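Local structure of glutathione S-transferase 2 (Heligmosomoides polygyrus, 1TW9) at residues 86-91 and 154-159; 96-101 and 126-131; 138-143 and 179-184. The protein probably catalyses the conjugation of glutathione to electrophilic compounds RX, giving an S-substituted glutathione and a halide anion. All blocks are in the same frame, centred on the assembly; numbering follows the deposited sequence.

Contact 1 (86-91 and 154-159); sequences ALIDSL and SWVDLL. Unlike the reference sequence in segment 86-91: L91 (reference Pro).
I88 sets its CG2 anti to the backbone N (CG1 at chi1 -71°), while W155 holds CG between its backbone N and carbonyl carbon (chi1 62°), and the methyl comes to lie over one face of the indole. This pairing joins helices 82-101 and 155-170 in the core of the helical domain of the glutathione transferase fold; their segments run nearly parallel, 19° apart. I88 CG2 stands 3.4 Å from W155 NE1, offset toward the rim. The other branch of I88 serves a second partner, CD1 touching S154 CB at 3.5 Å. A branched aliphatic residue suits this spot because it fills several directions at once; V156 adds CG1 against I88 CG2 and CG2 against L91 CB, both at 3.8 Å. S154 is the N-cap of its helix, in the family's S-x-x-D N-capping sequence, and the bond present runs from the backbone: S154 N donates to D157 OD2 (2.8 Å) on the anti lone pair. D89, buried at the indole edge, pairs through OD1 with R69 and through OD2 with R69 of the second subunit. A single water ties it to the indole, donating to D89 OD1 (2.8 Å) and accepting from W155 NE1 (2.9 Å).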
loop_
_atom_site.group_PDB
_atom_site.type_symbol
_atom_site.label_atom_id
_atom_site.label_comp_id
_atom_site.label_asym_id
_atom_site.label_seq_id
_atom_site.Cartn_x
_atom_site.Cartn_y
_atom_site.Cartn_z
ATOM N N ALA A 86 10.238 -4.435 2.022
ATOM C CA ALA A 86 9.158 -5.088 1.259
ATOM C C ALA A 86 8.334 -5.990 2.213
ATOM O O ALA A 86 7.116 -6.041 2.105
ATOM C CB ALA A 86 9.701 -5.882 0.133
ATOM N N LEU A 87 8.965 -6.726 3.120
ATOM C CA LEU A 87 8.205 -7.515 4.118
ATOM C C LEU A 87 7.337 -6.646 4.980
ATOM O O LEU A 87 6.193 -7.000 5.276
ATOM C CB LEU A 87 9.188 -8.308 4.963
ATOM C CG LEU A 87 9.849 -9.482 4.220
ATOM C CD1 LEU A 87 10.921 -10.108 5.138
ATOM C CD2 LEU A 87 8.898 -10.588 3.723
ATOM N N ILE A 88 7.890 -5.523 5.395
ATOM C CA ILE A 88 7.144 -4.576 6.207
ATOM C C ILE A 88 5.899 -4.150 5.401
ATOM O O ILE A 88 4.756 -4.113 5.908
ATOM C CB ILE A 88 8.056 -3.393 6.605
ATOM C CG1 ILE A 88 9.147 -3.838 7.670
ATOM C CG2 ILE A 88 7.264 -2.149 7.079
ATOM C CD1 ILE A 88 10.298 -2.879 7.832
ATOM N N ASP A 89 6.140 -3.739 4.176
ATOM C CA ASP A 89 5.048 -3.382 3.260
ATOM C C ASP A 89 4.014 -4.484 3.210
ATOM O O ASP A 89 2.811 -4.214 3.237
ATOM C CB ASP A 89 5.519 -3.146 1.848
ATOM C CG ASP A 89 6.331 -1.930 1.674
ATOM O OD1 ASP A 89 6.309 -1.029 2.565
ATOM O OD2 ASP A 89 7.013 -1.718 0.645
ATOM N N SER A 90 4.455 -5.715 3.069
ATOM C CA SER A 90 3.534 -6.840 2.902
ATOM C C SER A 90 2.643 -6.956 4.159
ATOM O O SER A 90 1.445 -7.222 4.032
ATOM C CB SER A 90 4.261 -8.176 2.610
ATOM O OG SER A 90 4.867 -8.679 3.768
ATOM N N LEU A 91 3.213 -6.719 5.353
ATOM C CA LEU A 91 2.429 -6.811 6.595
ATOM C C LEU A 91 1.386 -5.669 6.667
ATOM O O LEU A 91 0.290 -5.855 7.164
ATOM C CB LEU A 91 3.368 -6.794 7.811
ATOM C CG LEU A 91 4.032 -8.180 7.965
ATOM C CD1 LEU A 91 5.304 -7.947 8.700
ATOM C CD2 LEU A 91 3.066 -9.061 8.708
ATOM N N SER A 154 9.781 -0.769 13.229
ATOM C CA SER A 154 9.430 -0.211 11.918
ATOM C C SER A 154 8.029 0.383 12.009
ATOM O O SER A 154 7.268 0.089 12.961
ATOM C CB SER A 154 9.450 -1.233 10.819
ATOM O OG SER A 154 8.458 -2.226 11.022
ATOM N N TRP A 155 7.646 1.053 10.940
ATOM C CA TRP A 155 6.286 1.721 10.937
ATOM C C TRP A 155 5.157 0.703 10.994
ATOM O O TRP A 155 4.062 1.020 11.559
ATOM C CB TRP A 155 6.126 2.617 9.732
ATOM C CG TRP A 155 6.190 1.964 8.391
ATOM C CD1 TRP A 155 7.315 1.615 7.663
ATOM C CD2 TRP A 155 5.072 1.717 7.524
ATOM N NE1 TRP A 155 6.940 1.135 6.416
ATOM C CE2 TRP A 155 5.570 1.142 6.330
ATOM C CE3 TRP A 155 3.695 1.801 7.691
ATOM C CZ2 TRP A 155 4.738 0.732 5.281
ATOM C CZ3 TRP A 155 2.888 1.422 6.630
ATOM C CH2 TRP A 155 3.406 0.907 5.455
ATOM N N VAL A 156 5.369 -0.495 10.499
ATOM C CA VAL A 156 4.271 -1.531 10.586
ATOM C C VAL A 156 4.146 -2.021 12.036
ATOM O O VAL A 156 3.049 -2.335 12.489
ATOM C CB VAL A 156 4.371 -2.717 9.605
ATOM C CG1 VAL A 156 5.514 -3.713 10.010
ATOM C CG2 VAL A 156 3.022 -3.406 9.506
ATOM N N ASP A 157 5.229 -2.078 12.813
ATOM C CA ASP A 157 5.094 -2.332 14.259
ATOM C C ASP A 157 4.160 -1.288 14.921
ATOM O O ASP A 157 3.276 -1.636 15.709
ATOM C CB ASP A 157 6.422 -2.256 14.964
ATOM C CG ASP A 157 7.336 -3.360 14.619
ATOM O OD1 ASP A 157 6.960 -4.583 14.729
ATOM O OD2 ASP A 157 8.530 -3.031 14.259
ATOM N N LEU A 158 4.376 -0.021 14.611
ATOM C CA LEU A 158 3.528 1.075 15.061
ATOM C C LEU A 158 2.080 0.925 14.639
ATOM O O LEU A 158 1.170 1.160 15.469
ATOM C CB LEU A 158 4.023 2.502 14.639
ATOM C CG LEU A 158 5.414 2.890 15.019
ATOM C CD1 LEU A 158 5.811 4.137 14.366
ATOM C CD2 LEU A 158 5.537 2.947 16.463
ATOM N N LEU A 159 1.833 0.567 13.388
ATOM C CA LEU A 159 0.487 0.475 12.866
ATOM C C LEU A 159 -0.259 -0.698 13.575
ATOM O O LEU A 159 -1.409 -0.533 14.001
ATOM C CB LEU A 159 0.632 0.224 11.382
ATOM C CG LEU A 159 -0.606 0.106 10.548
ATOM C CD1 LEU A 159 -1.345 1.434 10.560
ATOM C CD2 LEU A 159 -0.281 -0.302 9.160
HETATM O O HOH W 1 8.396 -0.099 4.178
#

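Contact 2 (96-101 and 126-131); sequences TDYRAE and LPARTK
Two antiparallel neighbours of the C-terminal helical domain of the glutathione transferase fold, helices 82-101 and 119-142, meet here near the C-terminal end of the first, where Y98 and E101 face A128, R129 and K131. The segments run at 163° with their axes 9.5 Å apart, and an alanine suits the middle of such an interface: A128 CB is small enough to let the Y98 ring lie against the backbone, with Y98 CE1 4.0 Å from A128 CB and 3.9 Å from R129 CA. The ring itself is shared more widely, since it stacks on F132 and its OH is hydrogen-bonded to H163 and Y174, a good use of a side chain that is apolar along its length and polar at its end. An alanine in place of Y98 would probably open a gap beside A128 and R129 and leave H163 and Y174 without their hydroxyl partner. R129 turns its end away to Y174 and E173, whose carbonyl oxygens take its NE and NH2; L126 CD2 lies over the centre of its guanidinium face. At the solvent-facing side E101 and K131 form a salt bridge, their side chains crossing at about a right angle. E101 reaches across as an extended chain, whereas K131 is bent at chi3 (59°). K131 NZ donates to E101 OE1 at 2.8 Å, on the syn side and 17° out of the carboxylate plane, with a weak second bond to OE2. The same OE2 is also tied to the backbone: a water, lying in the plane of the Y98 ring at its edge, donates to E101 OE2 (3.1 Å) and to A128 O (2.8 Å).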
loop_
_atom_site.group_PDB
_atom_site.type_symbol
_atom_site.label_atom_id
_atom_site.label_comp_id
_atom_site.label_asym_id
_atom_site.label_seq_id
_atom_site.Cartn_x
_atom_site.Cartn_y
_atom_site.Cartn_z
ATOM N N THR A 96 -4.310 -3.861 5.935
ATOM C CA THR A 96 -5.355 -3.231 5.150
ATOM C C THR A 96 -6.448 -4.204 4.771
ATOM O O THR A 96 -7.624 -3.874 4.852
ATOM C CB THR A 96 -4.757 -2.604 3.889
ATOM O OG1 THR A 96 -3.937 -1.534 4.285
ATOM C CG2 THR A 96 -5.813 -1.929 2.986
ATOM N N ASP A 97 -6.053 -5.379 4.279
ATOM C CA ASP A 97 -7.025 -6.418 3.947
ATOM C C ASP A 97 -7.866 -6.841 5.141
ATOM O O ASP A 97 -9.097 -6.913 5.072
ATOM C CB ASP A 97 -6.310 -7.665 3.415
ATOM C CG ASP A 97 -5.702 -7.455 2.050
ATOM O OD1 ASP A 97 -6.139 -6.529 1.337
ATOM O OD2 ASP A 97 -4.788 -8.199 1.595
ATOM N N TYR A 98 -7.208 -7.122 6.253
ATOM C CA TYR A 98 -7.909 -7.415 7.473
ATOM C C TYR A 98 -8.902 -6.336 7.861
ATOM O O TYR A 98 -10.070 -6.662 8.185
ATOM C CB TYR A 98 -6.901 -7.704 8.596
ATOM C CG TYR A 98 -7.345 -7.342 9.946
ATOM C CD1 TYR A 98 -8.220 -8.166 10.668
ATOM C CD2 TYR A 98 -6.860 -6.186 10.555
ATOM C CE1 TYR A 98 -8.618 -7.833 11.928
ATOM C CE2 TYR A 98 -7.227 -5.845 11.790
ATOM C CZ TYR A 98 -8.085 -6.694 12.515
ATOM O OH TYR A 98 -8.502 -6.352 13.772
ATOM N N ARG A 99 -8.527 -5.061 7.780
ATOM C CA ARG A 99 -9.467 -3.961 8.097
ATOM C C ARG A 99 -10.703 -3.948 7.196
ATOM O O ARG A 99 -11.831 -3.650 7.636
ATOM C CB ARG A 99 -8.739 -2.596 8.061
ATOM C CG ARG A 99 -7.890 -2.353 9.316
ATOM C CD ARG A 99 -8.752 -2.093 10.582
ATOM N NE ARG A 99 -8.843 -0.645 10.751
ATOM C CZ ARG A 99 -9.864 0.045 11.207
ATOM N NH1 ARG A 99 -10.983 -0.526 11.633
ATOM N NH2 ARG A 99 -9.755 1.364 11.240
ATOM N N ALA A 100 -10.502 -4.276 5.935
ATOM C CA ALA A 100 -11.599 -4.453 5.010
ATOM C C ALA A 100 -12.577 -5.520 5.496
ATOM O O ALA A 100 -13.797 -5.322 5.466
ATOM C CB ALA A 100 -11.064 -4.825 3.680
ATOM N N GLU A 101 -12.048 -6.655 5.941
ATOM C CA GLU A 101 -12.882 -7.750 6.482
ATOM C C GLU A 101 -13.652 -7.380 7.757
ATOM O O GLU A 101 -14.765 -7.841 7.972
ATOM C CB GLU A 101 -12.014 -8.993 6.750
ATOM C CG GLU A 101 -11.435 -9.626 5.484
ATOM C CD GLU A 101 -10.747 -10.971 5.715
ATOM O OE1 GLU A 101 -9.928 -11.378 4.849
ATOM O OE2 GLU A 101 -11.017 -11.631 6.747
ATOM N N LEU A 126 -13.966 -10.921 15.693
ATOM C CA LEU A 126 -13.201 -12.019 16.288
ATOM C C LEU A 126 -12.711 -13.044 15.245
ATOM O O LEU A 126 -11.543 -13.423 15.302
ATOM C CB LEU A 126 -13.941 -12.635 17.491
ATOM C CG LEU A 126 -14.101 -11.611 18.652
ATOM C CD1 LEU A 126 -14.913 -12.189 19.783
ATOM C CD2 LEU A 126 -12.767 -11.024 19.218
ATOM N N PRO A 127 -13.545 -13.483 14.292
ATOM C CA PRO A 127 -13.058 -14.282 13.136
ATOM C C PRO A 127 -11.945 -13.625 12.326
ATOM O O PRO A 127 -10.944 -14.281 11.948
ATOM C CB PRO A 127 -14.294 -14.380 12.234
ATOM C CG PRO A 127 -15.433 -14.213 13.138
ATOM C CD PRO A 127 -15.012 -13.345 14.286
ATOM N N ALA A 128 -12.145 -12.334 12.036
ATOM C CA ALA A 128 -11.173 -11.578 11.258
ATOM C C ALA A 128 -9.900 -11.554 12.013
ATOM O O ALA A 128 -8.819 -11.758 11.405
ATOM C CB ALA A 128 -11.672 -10.168 10.989
ATOM N N ARG A 129 -9.984 -11.298 13.322
ATOM C CA ARG A 129 -8.751 -11.155 14.052
ATOM C C ARG A 129 -8.042 -12.485 14.265
ATOM O O ARG A 129 -6.823 -12.531 14.240
ATOM C CB ARG A 129 -8.949 -10.309 15.314
ATOM C CG ARG A 129 -9.519 -10.987 16.454
ATOM C CD ARG A 129 -8.564 -11.938 17.184
ATOM N NE ARG A 129 -8.955 -12.125 18.592
ATOM C CZ ARG A 129 -9.760 -13.046 19.053
ATOM N NH1 ARG A 129 -10.434 -13.865 18.263
ATOM N NH2 ARG A 129 -9.982 -13.114 20.358
ATOM N N THR A 130 -8.773 -13.606 14.374
ATOM C CA THR A 130 -8.085 -14.892 14.440
ATOM C C THR A 130 -7.178 -15.164 13.214
ATOM O O THR A 130 -6.021 -15.612 13.354
ATOM C CB THR A 130 -9.125 -16.005 14.568
ATOM O OG1 THR A 130 -9.835 -15.864 15.813
ATOM C CG2 THR A 130 -8.533 -17.474 14.623
ATOM N N LYS A 131 -7.707 -14.899 12.020
ATOM C CA LYS A 131 -6.960 -15.066 10.807
ATOM C C LYS A 131 -5.760 -14.113 10.743
ATOM O O LYS A 131 -4.621 -14.564 10.599
ATOM C CB LYS A 131 -7.854 -14.818 9.611
ATOM C CG LYS A 131 -7.154 -15.130 8.290
ATOM C CD LYS A 131 -8.167 -15.341 7.150
ATOM C CE LYS A 131 -9.057 -14.110 6.927
ATOM N NZ LYS A 131 -9.887 -14.098 5.644
HETATM O O HOH W 2 -8.639 -11.313 8.667
#

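Contact 3 (138-143 and 179-184); sequences KFLKKN and PEVKAH. Unlike the reference sequence in segment 138-143: L140 (reference Pro).
This is a steep helix-on-helix packing contact, with an apolar centre and a charged margin, in the outer part of the C-terminal helical domain of the glutathione transferase fold. The last turns of helix 119-142 meet the first turns of helix 179-189, the two short segments crossing at 75° with their axes 9.8 Å apart. At such an angle few residues can meet, and one leucine does most of the work. L140 places CG anti to its carbonyl carbon (chi1 -63°), and the forked end then divides its contacts between two neighbouring places on the second helix. CD1 lies 3.8 Å from E180 O and 4.0 Å from V181 CG2, against backbone and side chain alike; CD2 goes instead to the imidazole, 3.8 Å from H184 CD2, the two side chains crossing at about a right angle. A leucine suits the site because its two methyls can fill both places from a single branch point. V181 extends the apolar surface back onto L133, I136 and T137 of helix 119-142, while L148 packs against both L140 and H184. The ring nitrogen next to CD2, H184 NE2, is hydrogen-bonded to D157 OD1, which would help to fix the rotation of the ring that L140 touches. Toward solvent, K141 and E180 pair their charges. Both chains are bent to do so, E180 at chi2 (80°) and K141 at chi3 and chi4, flexible side chains being well suited to a margin near solvent. The lysine amine stands over the face of the carboxylate: K141 NZ is 3.1 Å from E180 OE2, 3.3 Å from E180 OE1 and 3.1 Å from E180 CD.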
loop_
_atom_site.group_PDB
_atom_site.type_symbol
_atom_site.label_atom_id
_atom_site.label_comp_id
_atom_site.label_asym_id
_atom_site.label_seq_id
_atom_site.Cartn_x
_atom_site.Cartn_y
_atom_site.Cartn_z
ATOM N N LYS A 138 2.892 -15.640 13.454
ATOM C CA LYS A 138 3.870 -16.379 12.687
ATOM C C LYS A 138 5.102 -15.511 12.388
ATOM O O LYS A 138 6.194 -15.980 12.568
ATOM C CB LYS A 138 3.191 -16.910 11.436
ATOM C CG LYS A 138 4.015 -17.430 10.412
ATOM C CD LYS A 138 3.112 -18.013 9.280
ATOM C CE LYS A 138 2.615 -16.927 8.246
ATOM N NZ LYS A 138 1.832 -17.724 7.207
ATOM N N PHE A 139 4.902 -14.249 12.012
ATOM C CA PHE A 139 6.009 -13.334 11.827
ATOM C C PHE A 139 6.772 -13.054 13.150
ATOM O O PHE A 139 8.013 -13.098 13.188
ATOM C CB PHE A 139 5.507 -12.049 11.158
ATOM C CG PHE A 139 5.398 -12.167 9.674
ATOM C CD1 PHE A 139 4.343 -12.788 9.079
ATOM C CD2 PHE A 139 6.393 -11.617 8.840
ATOM C CE1 PHE A 139 4.208 -12.867 7.701
ATOM C CE2 PHE A 139 6.278 -11.734 7.449
ATOM C CZ PHE A 139 5.210 -12.359 6.870
ATOM N N LEU A 140 6.034 -12.776 14.228
ATOM C CA LEU A 140 6.670 -12.567 15.529
ATOM C C LEU A 140 7.467 -13.769 15.957
ATOM O O LEU A 140 8.630 -13.677 16.439
ATOM C CB LEU A 140 5.634 -12.256 16.587
ATOM C CG LEU A 140 4.910 -10.969 16.281
ATOM C CD1 LEU A 140 3.637 -10.705 17.108
ATOM C CD2 LEU A 140 5.838 -9.766 16.472
ATOM N N LYS A 141 6.885 -14.934 15.856
ATOM C CA LYS A 141 7.605 -16.017 16.463
ATOM C C LYS A 141 8.843 -16.477 15.649
ATOM O O LYS A 141 9.725 -17.120 16.196
ATOM C CB LYS A 141 6.708 -17.098 16.981
ATOM C CG LYS A 141 5.951 -17.860 16.000
ATOM C CD LYS A 141 4.686 -18.443 16.720
ATOM C CE LYS A 141 4.833 -18.709 18.217
ATOM N NZ LYS A 141 3.643 -18.128 18.924
ATOM N N LYS A 142 8.953 -16.073 14.387
ATOM C CA LYS A 142 10.175 -16.416 13.649
ATOM C C LYS A 142 11.265 -15.388 13.756
ATOM O O LYS A 142 12.367 -15.612 13.255
ATOM C CB LYS A 142 9.876 -16.725 12.201
ATOM C CG LYS A 142 9.547 -15.575 11.348
ATOM C CD LYS A 142 9.230 -16.098 9.973
ATOM C CE LYS A 142 8.588 -15.059 9.091
ATOM N NZ LYS A 142 8.292 -15.706 7.748
ATOM N N ASN A 143 10.978 -14.298 14.461
ATOM C CA ASN A 143 11.922 -13.212 14.652
ATOM C C ASN A 143 12.265 -13.017 16.141
ATOM O O ASN A 143 11.398 -12.641 16.941
ATOM C CB ASN A 143 11.240 -11.995 14.073
ATOM C CG ASN A 143 12.171 -10.779 13.922
ATOM O OD1 ASN A 143 11.785 -9.758 13.344
ATOM N ND2 ASN A 143 13.371 -10.879 14.437
ATOM N N PRO A 179 -0.759 -14.152 22.881
ATOM C CA PRO A 179 0.118 -13.496 23.866
ATOM C C PRO A 179 1.267 -12.769 23.225
ATOM O O PRO A 179 1.666 -11.677 23.716
ATOM C CB PRO A 179 0.650 -14.638 24.719
ATOM C CG PRO A 179 0.334 -15.938 23.949
ATOM C CD PRO A 179 -0.788 -15.637 23.030
ATOM N N GLU A 180 1.788 -13.330 22.147
ATOM C CA GLU A 180 2.941 -12.659 21.453
ATOM C C GLU A 180 2.517 -11.299 20.875
ATOM O O GLU A 180 3.259 -10.335 20.907
ATOM C CB GLU A 180 3.528 -13.543 20.347
ATOM C CG GLU A 180 4.191 -14.822 20.793
ATOM C CD GLU A 180 3.215 -15.972 21.098
ATOM O OE1 GLU A 180 1.983 -15.916 20.710
ATOM O OE2 GLU A 180 3.693 -16.962 21.743
ATOM N N VAL A 181 1.293 -11.231 20.361
ATOM C CA VAL A 181 0.779 -9.990 19.811
ATOM C C VAL A 181 0.581 -9.003 20.933
ATOM O O VAL A 181 0.891 -7.845 20.774
ATOM C CB VAL A 181 -0.537 -10.199 19.053
ATOM C CG1 VAL A 181 -1.193 -8.860 18.701
ATOM C CG2 VAL A 181 -0.339 -11.022 17.810
ATOM N N LYS A 182 0.049 -9.449 22.073
ATOM C CA LYS A 182 -0.073 -8.534 23.226
ATOM C C LYS A 182 1.298 -7.994 23.665
ATOM O O LYS A 182 1.400 -6.813 23.986
ATOM C CB LYS A 182 -0.709 -9.209 24.469
ATOM C CG LYS A 182 -1.030 -8.098 25.506
ATOM C CD LYS A 182 -1.748 -8.449 26.680
ATOM C CE LYS A 182 -1.927 -7.149 27.554
ATOM N NZ LYS A 182 -2.888 -7.448 28.686
ATOM N N ALA A 183 2.299 -8.868 23.747
ATOM C CA ALA A 183 3.645 -8.560 24.201
ATOM C C ALA A 183 4.231 -7.501 23.258
ATOM O O ALA A 183 4.874 -6.533 23.647
ATOM C CB ALA A 183 4.505 -9.833 24.125
ATOM N N HIS A 184 3.952 -7.705 21.986
ATOM C CA HIS A 184 4.416 -6.765 20.937
ATOM C C HIS A 184 3.749 -5.411 21.097
ATOM O O HIS A 184 4.415 -4.389 21.094
ATOM C CB HIS A 184 4.189 -7.345 19.539
ATOM C CG HIS A 184 4.428 -6.389 18.414
ATOM N ND1 HIS A 184 3.462 -5.550 17.927
ATOM C CD2 HIS A 184 5.546 -6.148 17.681
ATOM C CE1 HIS A 184 3.976 -4.833 16.925
ATOM N NE2 HIS A 184 5.233 -5.208 16.741
#

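How the contacts relate
Contact 1 is the core member, its centre about 9 Å from that of the chain and all its touching residues buried; contacts 2 and 3, at about 16 and 17 Å, have buried middles but edges that reach solvent. The chemistry follows: both outer contacts carry a lysine-glutamate salt bridge, whereas the buried aspartate of contact 1 has a water and arginines of both subunits. Helix 82-101 serves contacts 1 and 2, and helix 119-142 serves contacts 2 and 3, once antiparallel and once steeply crossed. Contacts 1 and 3 touch directly, the histidine of one meeting an aspartate of the other, with L91 packing on F139.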